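Glutathione S-transferase domain (Burkholderia graminis, PDB 4MF5) probably acts as a glutathione transferase, an enzyme that conjugates glutathione to electrophilic compounds, and binds glutathione in its thioredoxin-like N-terminal domain. Local coordinates at residues D75-D78 against Q79-P82; Q139-M142 against F143-G147; V241-P244 against A245-R248; I206-F209 against P210-N214. All coordinates share one frame; numbering follows the deposited sequence.

Contact 1 of 4, residues D75-D78 against Q79-P82; sequences DTND and QLTP. With GSH (glutathione), chain D.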
# COMPACT_ATOMS: atom_id res chain seq x y z
N ASP A 75 -18.72 -16.29 -5.65
CA ASP A 75 -19.83 -17.13 -5.22
C ASP A 75 -19.43 -18.61 -5.24
O ASP A 75 -19.98 -19.40 -4.46
CB ASP A 75 -21.11 -16.87 -6.03
CG ASP A 75 -20.99 -17.26 -7.48
OD1 ASP A 75 -19.95 -17.02 -8.09
OD2 ASP A 75 -21.96 -17.83 -8.03
N THR A 76 -18.46 -18.96 -6.08
CA THR A 76 -17.93 -20.32 -6.13
C THR A 76 -16.53 -20.42 -5.51
O THR A 76 -15.84 -21.41 -5.69
CB THR A 76 -17.94 -20.88 -7.57
OG1 THR A 76 -17.36 -19.93 -8.46
CG2 THR A 76 -19.36 -21.17 -8.01
N ASN A 77 -16.13 -19.39 -4.78
CA ASN A 77 -14.85 -19.40 -4.06
C ASN A 77 -13.66 -19.62 -4.98
O ASN A 77 -12.68 -20.26 -4.61
CB ASN A 77 -14.85 -20.47 -2.95
CG ASN A 77 -15.91 -20.21 -1.90
OD1 ASN A 77 -16.62 -21.13 -1.48
ND2 ASN A 77 -16.01 -18.97 -1.46
N ASP A 78 -13.72 -19.06 -6.19
CA ASP A 78 -12.65 -19.27 -7.15
C ASP A 78 -11.30 -18.76 -6.65
O ASP A 78 -10.26 -19.30 -7.00
CB ASP A 78 -12.95 -18.53 -8.44
CG ASP A 78 -14.06 -19.11 -9.26
OD1 ASP A 78 -14.66 -20.15 -8.89
OD2 ASP A 78 -14.33 -18.52 -10.34
N GLN A 79 -11.33 -17.69 -5.86
CA GLN A 79 -10.11 -17.05 -5.38
C GLN A 79 -9.40 -17.92 -4.33
O GLN A 79 -8.24 -17.65 -4.02
CB GLN A 79 -10.44 -15.65 -4.83
CG GLN A 79 -11.05 -15.57 -3.44
CD GLN A 79 -12.52 -15.96 -3.34
OE1 GLN A 79 -13.17 -16.42 -4.29
NE2 GLN A 79 -13.05 -15.77 -2.15
N LEU A 80 -10.08 -18.95 -3.82
CA LEU A 80 -9.52 -19.86 -2.83
C LEU A 80 -8.99 -21.16 -3.45
O LEU A 80 -8.47 -22.01 -2.75
CB LEU A 80 -10.57 -20.21 -1.75
CG LEU A 80 -11.05 -19.00 -0.95
CD1 LEU A 80 -12.18 -19.38 0.00
CD2 LEU A 80 -9.88 -18.42 -0.18
N THR A 81 -9.13 -21.31 -4.76
CA THR A 81 -8.62 -22.50 -5.43
C THR A 81 -7.09 -22.53 -5.47
O THR A 81 -6.45 -21.48 -5.51
CB THR A 81 -9.12 -22.66 -6.88
OG1 THR A 81 -8.73 -21.53 -7.67
CG2 THR A 81 -10.63 -22.80 -6.95
N PRO A 82 -6.51 -23.74 -5.51
CA PRO A 82 -5.06 -23.81 -5.69
C PRO A 82 -4.60 -23.13 -6.99
O PRO A 82 -3.52 -22.55 -7.04
CB PRO A 82 -4.78 -25.30 -5.72
CG PRO A 82 -5.92 -25.90 -4.98
CD PRO A 82 -7.11 -25.08 -5.32
CG1 GSH D . -7.69 -7.00 -3.12
CD1 GSH D . -9.11 -7.30 -3.46
OE1 GSH D . -9.86 -6.53 -4.08
N2 GSH D . -9.51 -8.48 -3.06
CA2 GSH D . -10.76 -8.76 -2.39
C2 GSH D . -10.93 -10.21 -2.63
O2 GSH D . -10.37 -10.76 -3.64
CB2 GSH D . -12.07 -8.14 -2.82
SG2 GSH D . -11.95 -7.03 -4.21
N3 GSH D . -11.63 -10.87 -1.73
CA3 GSH D . -11.67 -12.31 -1.74
C3 GSH D . -11.65 -12.83 -0.32
O31 GSH D . -11.68 -11.99 0.61
O32 GSH D . -11.61 -14.06 -0.09
O HOH W 1 -15.75 -16.57 -1.51
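The side-chain amide of Gln-79 folds back over the backbone of Asn-77, its OE1 standing above one face of the Asn-77 to Asp-78 peptide plane and 3.3 Å from Asn-77 C. On the other side of its amide carbon, NE2 donates to O32 of the glycine carboxylate of glutathione at 3.0 Å, with an N-H...O angle of 161°. The same NE2 donates to a water that also lies beside the amide of Asn-77, where the bond is weak and doubtful. With CG between the backbone N and the carbonyl carbon (chi1 79°) and a second bend at chi2, the Gln-79 chain doubles back in this way. The backbone makes a 3-10 turn here: Leu-80 N donates to Asn-77 O at 3.0 Å, and the CD1 branch of Leu-80 rests 4.1 Å from Asn-77 CB. Asp-78 O takes two donors, Thr-81 OG1 at 2.8 Å and Thr-81 N at 3.2 Å. Thr-81 is the N-cap of helix 82-85, its OG1 also hydrogen-bonded to Phe-84 N. The Asp-78 carboxylate is gripped by Thr-76 OG1, which approaches OD1 from above the carboxylate plane, and by Arg-73 N on OD2. Because Gln-79 OE1 is buried without a polar partner, the orientation of the amide is probably fixed by the acceptors at NE2, chiefly the ligand carboxylate.

Contact 2 of 4, residues Q139-M142 against F143-G147; sequences QWVM and FQMGG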
# COMPACT_ATOMS: atom_id res chain seq x y z
N GLN A 139 3.78 7.64 -3.80
CA GLN A 139 3.27 8.09 -2.50
C GLN A 139 1.74 8.09 -2.46
O GLN A 139 1.14 7.55 -1.53
CB GLN A 139 3.83 9.48 -2.23
CG GLN A 139 3.26 10.19 -1.02
CD GLN A 139 3.68 11.63 -1.06
OE1 GLN A 139 4.72 11.99 -0.53
NE2 GLN A 139 2.91 12.44 -1.77
N TRP A 140 1.09 8.71 -3.44
CA TRP A 140 -0.37 8.78 -3.40
C TRP A 140 -1.01 7.41 -3.65
O TRP A 140 -2.07 7.12 -3.08
CB TRP A 140 -0.91 9.89 -4.34
CG TRP A 140 -0.67 11.23 -3.75
CD1 TRP A 140 0.28 12.14 -4.10
CD2 TRP A 140 -1.38 11.81 -2.63
NE1 TRP A 140 0.20 13.26 -3.27
CE2 TRP A 140 -0.80 13.06 -2.36
CE3 TRP A 140 -2.45 11.38 -1.85
CZ2 TRP A 140 -1.25 13.88 -1.32
CZ3 TRP A 140 -2.91 12.21 -0.82
CH2 TRP A 140 -2.30 13.44 -0.56
N VAL A 141 -0.38 6.54 -4.45
CA VAL A 141 -0.86 5.17 -4.57
C VAL A 141 -0.73 4.45 -3.22
O VAL A 141 -1.65 3.72 -2.82
CB VAL A 141 -0.15 4.41 -5.70
CG1 VAL A 141 -0.50 2.92 -5.66
CG2 VAL A 141 -0.50 5.01 -7.07
N MET A 142 0.37 4.66 -2.50
CA MET A 142 0.54 4.07 -1.17
C MET A 142 -0.50 4.58 -0.16
O MET A 142 -1.00 3.80 0.65
CB MET A 142 1.95 4.32 -0.65
CG MET A 142 3.05 3.58 -1.36
SD MET A 142 2.90 1.80 -1.17
CE MET A 142 4.41 1.29 -2.01
N PHE A 143 -0.80 5.88 -0.20
CA PHE A 143 -1.86 6.45 0.64
C PHE A 143 -3.17 5.73 0.38
O PHE A 143 -3.93 5.41 1.29
CB PHE A 143 -1.97 7.95 0.34
CG PHE A 143 -3.21 8.59 0.88
CD1 PHE A 143 -3.31 8.91 2.22
CD2 PHE A 143 -4.28 8.87 0.07
CE1 PHE A 143 -4.47 9.49 2.73
CE2 PHE A 143 -5.42 9.49 0.56
CZ PHE A 143 -5.51 9.78 1.90
N GLN A 144 -3.47 5.49 -0.89
CA GLN A 144 -4.68 4.77 -1.25
C GLN A 144 -4.64 3.33 -0.73
O GLN A 144 -5.62 2.84 -0.15
CB GLN A 144 -4.89 4.84 -2.78
CG GLN A 144 -6.20 4.25 -3.22
CD GLN A 144 -6.22 2.74 -3.22
OE1 GLN A 144 -5.29 2.11 -3.73
NE2 GLN A 144 -7.29 2.15 -2.65
N MET A 145 -3.51 2.65 -0.93
CA MET A 145 -3.40 1.24 -0.59
C MET A 145 -3.43 1.01 0.92
O MET A 145 -3.99 0.01 1.37
CB MET A 145 -2.12 0.64 -1.17
CG MET A 145 -2.16 0.48 -2.68
SD MET A 145 -3.22 -0.85 -3.28
CE MET A 145 -2.34 -2.29 -2.72
N GLY A 146 -2.81 1.89 1.69
CA GLY A 146 -2.71 1.73 3.13
C GLY A 146 -3.85 2.37 3.91
O GLY A 146 -4.15 1.93 5.00
N GLY A 147 -4.47 3.40 3.35
CA GLY A 147 -5.47 4.22 4.03
C GLY A 147 -6.85 4.05 3.42
O GLY A 147 -7.76 3.48 4.01
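Gln-139 O and Met-142 O accept the N-H groups of Phe-143 and Gly-146, at 2.9 Å for Gln-139 O to Phe-143 N and 2.8 Å for Met-142 O to Gly-146 N. Between them, Trp-140 O and Val-141 O take Gln-144 N and Met-145 N, giving an unbroken ladder within helix 131-161 that passes into a wider, pi-type turn at 144-147. The polar ends of the two glutamines look elsewhere: Gln-144 OE1 is hydrogen-bonded to Lys-55 NZ of the N-terminal domain, and Gln-139 OE1 to Phe-110 N of the second subunit. On one flank of the helix, Trp-140 and Phe-143 lie side by side in a T-shaped pair, ring centroids 5.2 Å apart and planes at 75°. The CE3-CZ3 edge of the indole points at the face of the phenyl ring, CZ3 standing 3.7 Å above its plane and offset toward the rim. Phe-143 CG lies anti to the backbone N (chi1 167°), whereas Trp-140 CG lies beside its own, and these different rotamers bring together rings three residues apart. Phe-143 also packs on Leu-182, Val-185 and Leu-186 of helix 170-190. Further round, Val-141 CG1 packs alongside Met-145 CG at 4.2 Å. Trp-140 also meets Phe-110 of the second subunit edge-to-face, and Met-142 packs on Met-142 of that subunit. Trp-140 and Met-142 thus take part in the dimer interface, and the amide oxygens of Gln-139 and Gln-144 each have a donor, from the second subunit and from Lys-55 respectively.

Contact 3 of 4, residues V241-P244 against A245-R248; sequences VARP and AVVR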
# COMPACT_ATOMS: atom_id res chain seq x y z
N VAL A 241 -15.84 9.13 -13.25
CA VAL A 241 -16.78 8.10 -13.65
C VAL A 241 -17.30 8.29 -15.04
O VAL A 241 -17.76 7.32 -15.65
CB VAL A 241 -17.94 7.91 -12.63
CG1 VAL A 241 -17.40 7.50 -11.27
CG2 VAL A 241 -18.82 9.15 -12.53
N ALA A 242 -17.21 9.52 -15.57
CA ALA A 242 -17.66 9.82 -16.93
C ALA A 242 -16.64 9.46 -18.00
O ALA A 242 -16.98 9.47 -19.19
CB ALA A 242 -18.01 11.29 -17.04
N ARG A 243 -15.39 9.20 -17.64
CA ARG A 243 -14.39 8.87 -18.65
C ARG A 243 -14.77 7.58 -19.35
O ARG A 243 -15.05 6.57 -18.70
CB ARG A 243 -13.01 8.71 -18.00
CG ARG A 243 -12.44 10.00 -17.42
CD ARG A 243 -11.09 9.80 -16.77
NE ARG A 243 -10.06 9.40 -17.73
CZ ARG A 243 -9.29 10.24 -18.39
NH1 ARG A 243 -9.41 11.56 -18.24
NH2 ARG A 243 -8.37 9.77 -19.20
N PRO A 244 -14.74 7.56 -20.69
CA PRO A 244 -15.18 6.32 -21.36
C PRO A 244 -14.35 5.11 -20.97
O PRO A 244 -14.91 4.01 -20.84
CB PRO A 244 -15.06 6.66 -22.85
CG PRO A 244 -15.41 8.12 -22.87
CD PRO A 244 -14.71 8.69 -21.65
N ALA A 245 -13.04 5.26 -20.76
CA ALA A 245 -12.23 4.12 -20.37
C ALA A 245 -12.59 3.63 -18.97
O ALA A 245 -12.47 2.44 -18.68
CB ALA A 245 -10.76 4.47 -20.43
N VAL A 246 -13.00 4.55 -18.09
CA VAL A 246 -13.46 4.17 -16.76
C VAL A 246 -14.74 3.36 -16.86
O VAL A 246 -14.87 2.30 -16.24
CB VAL A 246 -13.60 5.41 -15.83
CG1 VAL A 246 -14.35 5.03 -14.56
CG2 VAL A 246 -12.24 5.98 -15.53
N VAL A 247 -15.70 3.83 -17.65
CA VAL A 247 -16.93 3.11 -17.84
C VAL A 247 -16.63 1.68 -18.35
O VAL A 247 -17.18 0.69 -17.86
CB VAL A 247 -17.85 3.87 -18.80
CG1 VAL A 247 -19.10 3.05 -19.16
CG2 VAL A 247 -18.29 5.20 -18.17
N ARG A 248 -15.73 1.56 -19.33
CA ARG A 248 -15.39 0.21 -19.81
C ARG A 248 -14.73 -0.64 -18.71
O ARG A 248 -15.06 -1.81 -18.53
CB ARG A 248 -14.48 0.27 -21.03
CG ARG A 248 -15.13 0.88 -22.27
CD ARG A 248 -14.31 0.68 -23.53
NE ARG A 248 -12.96 1.21 -23.46
CZ ARG A 248 -12.59 2.45 -23.76
NH1 ARG A 248 -13.48 3.35 -24.14
NH2 ARG A 248 -11.30 2.79 -23.65
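Arg-248 curls back along the turn toward Pro-244. Its CB lies 3.8 Å from Pro-244 O and its CG closer, at 3.4 Å. The chain then runs extended through chi2 and bends at chi3 (-57°), which returns the guanidinium over the start of the helix. There Pro-244 O lies over a face of the group, 3.7 Å from Arg-248 NH1, which is also 3.9 Å from Pro-244 CB. Ala-245 CA likewise lies 3.6 Å above a face of the guanidinium, offset toward its rim, while NE forms a salt bridge with Glu-61 of helix 51-63. Pro-244 O also receives Arg-248 N, and the preceding carbonyl, Arg-243 O, accepts Val-247 N at 3.0 Å. These are the first rungs of helix 244-250, for which Arg-243 occupies the N-cap position. Valines fill the corner between this helix and the one before it: Val-246 CG2 packs at 3.8 Å against Arg-243 CB, Val-246 CG1 faces Val-241 CA, and Val-247 CG2 lies 3.3 Å from Val-241 O. The Arg-243 guanidinium leads elsewhere, into a salt bridge with Glu-62 and a cation-pi contact with Tyr-201. The corner joins helix 231-242 to helix 244-250, and sets Ala-245 and Val-246 against helix 51-63 of the thioredoxin-like domain, whose Glu-61 and Glu-62 hold the two arginines.

Contact 4 of 4, residues I206-F209 against P210-N214; sequences IATF and PWVRN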
# COMPACT_ATOMS: atom_id res chain seq x y z
N ILE A 206 -6.65 6.64 -10.63
CA ILE A 206 -7.17 5.32 -10.94
C ILE A 206 -7.24 4.44 -9.69
O ILE A 206 -8.17 3.66 -9.52
CB ILE A 206 -6.36 4.68 -12.08
CG1 ILE A 206 -6.54 5.50 -13.37
CG2 ILE A 206 -6.76 3.23 -12.28
CD1 ILE A 206 -5.62 5.08 -14.50
N ALA A 207 -6.24 4.57 -8.80
CA ALA A 207 -6.26 3.80 -7.56
C ALA A 207 -7.38 4.25 -6.64
O ALA A 207 -7.96 3.45 -5.91
CB ALA A 207 -4.93 3.93 -6.84
N THR A 208 -7.64 5.56 -6.60
CA THR A 208 -8.41 6.19 -5.53
C THR A 208 -9.90 6.29 -5.84
O THR A 208 -10.75 5.94 -5.01
CB THR A 208 -7.82 7.57 -5.23
OG1 THR A 208 -6.44 7.43 -4.86
CG2 THR A 208 -8.56 8.27 -4.13
N PHE A 209 -10.25 6.81 -7.00
CA PHE A 209 -11.66 7.10 -7.28
C PHE A 209 -12.58 5.87 -7.34
O PHE A 209 -13.74 6.01 -6.97
CB PHE A 209 -11.83 8.06 -8.45
CG PHE A 209 -11.32 9.43 -8.12
CD1 PHE A 209 -12.03 10.26 -7.26
CD2 PHE A 209 -10.08 9.87 -8.57
CE1 PHE A 209 -11.53 11.48 -6.88
CE2 PHE A 209 -9.58 11.09 -8.18
CZ PHE A 209 -10.30 11.90 -7.32
N PRO A 210 -12.10 4.67 -7.72
CA PRO A 210 -13.00 3.51 -7.61
C PRO A 210 -13.47 3.26 -6.17
O PRO A 210 -14.58 2.76 -5.95
CB PRO A 210 -12.15 2.35 -8.13
CG PRO A 210 -11.23 3.02 -9.12
CD PRO A 210 -10.85 4.29 -8.41
N TRP A 211 -12.62 3.59 -5.21
CA TRP A 211 -12.97 3.44 -3.80
C TRP A 211 -13.93 4.52 -3.32
O TRP A 211 -14.84 4.24 -2.56
CB TRP A 211 -11.71 3.36 -2.95
CG TRP A 211 -11.21 1.95 -2.85
CD1 TRP A 211 -10.20 1.36 -3.57
CD2 TRP A 211 -11.77 0.94 -2.04
NE1 TRP A 211 -10.10 0.05 -3.23
CE2 TRP A 211 -11.05 -0.24 -2.28
CE3 TRP A 211 -12.84 0.91 -1.15
CZ2 TRP A 211 -11.35 -1.44 -1.64
CZ3 TRP A 211 -13.14 -0.30 -0.51
CH2 TRP A 211 -12.40 -1.44 -0.76
N VAL A 212 -13.73 5.77 -3.76
CA VAL A 212 -14.70 6.81 -3.46
C VAL A 212 -16.07 6.43 -4.04
O VAL A 212 -17.10 6.53 -3.37
CB VAL A 212 -14.23 8.19 -3.95
CG1 VAL A 212 -15.27 9.25 -3.61
CG2 VAL A 212 -12.88 8.57 -3.36
N ARG A 213 -16.06 5.98 -5.30
CA ARG A 213 -17.28 5.53 -5.97
C ARG A 213 -17.99 4.46 -5.13
O ARG A 213 -19.19 4.53 -4.88
CB ARG A 213 -16.94 5.00 -7.36
CG ARG A 213 -18.10 4.39 -8.10
CD ARG A 213 -17.66 3.90 -9.47
NE ARG A 213 -18.75 3.28 -10.22
CZ ARG A 213 -19.08 2.01 -10.14
NH1 ARG A 213 -18.43 1.18 -9.35
NH2 ARG A 213 -20.09 1.54 -10.88
N ASN A 214 -17.25 3.43 -4.71
CA ASN A 214 -17.83 2.30 -3.98
C ASN A 214 -18.37 2.75 -2.62
O ASN A 214 -19.41 2.26 -2.17
CB ASN A 214 -16.71 1.24 -3.79
CG ASN A 214 -17.17 -0.15 -3.41
OD1 ASN A 214 -17.90 -0.78 -4.15
ND2 ASN A 214 -16.61 -0.68 -2.31
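Pro-210 kinks the helix, because its ring puts CD 3.0 Å from Ile-206 O where an ordinary residue would bring an N-H, and the N of Trp-211 likewise lacks the bond to the turn before, so that the ladder recovers only at Thr-208 O, which takes Val-212 N at 3.2 Å and, weakly, Trp-211 N, and at Phe-209 O, which receives Arg-213 N at 2.9 Å. The proline ring sits among Ile-206, Ala-207, Thr-208 and Phe-209. Pro-210 CG lies 3.2 Å from Ile-206 O, and Pro-210 CD lies 3.9 Å from Phe-209 CB. Helix 203-216 runs through the interior of the helical C-terminal domain, between helices 131-161 and 231-242, and Pro-210 also touches Val-54 on helix 51-63 of the N-terminal domain. On the flank toward helix 231-242, Phe-209 CG lies anti to the carbonyl carbon (chi1 -68°) and the ring swings against Ala-236 and Phe-240. Val-212 CG2 approaches Phe-209 CD1 obliquely at 4.3 Å, and this branch also nears the methyl group of Thr-208, whose OG1 is hydrogen-bonded to Ala-204 O within the same helix. Trp-211 goes a different way: its CB lies against Thr-208 O, and the indole presents its edge to Ala-207 O, with CD1 3.9 Å from that oxygen. Its NE1 is hydrogen-bonded to OD1 of Asn-52, a residue of the glutathione pocket.

How the contacts relate
Contact 1 is the one that holds glutathione directly, through Gln-79; its nearest atoms are about 14 Å or more from those of the other three. Contacts 2 and 4 touch: the Gln-144 amide lies against helix 203-216, with Gln-144 NE2 3.2 Å from Trp-211 CD1 and Gln-144 CD 3.3 Å from Ala-207 O. Both lie near the other side of the ligand, the Trp-211 side chain about 6 Å and that of Met-145 about 7 Å from glutathione. Contact 3 is away from the ligand, yet its centre is 12 Å from that of contact 4, and Val-241 CG1 packs 4.0 Å from Arg-213 CD. Helix 51-63 meets contacts 2 (through Lys-55), 3 and 4.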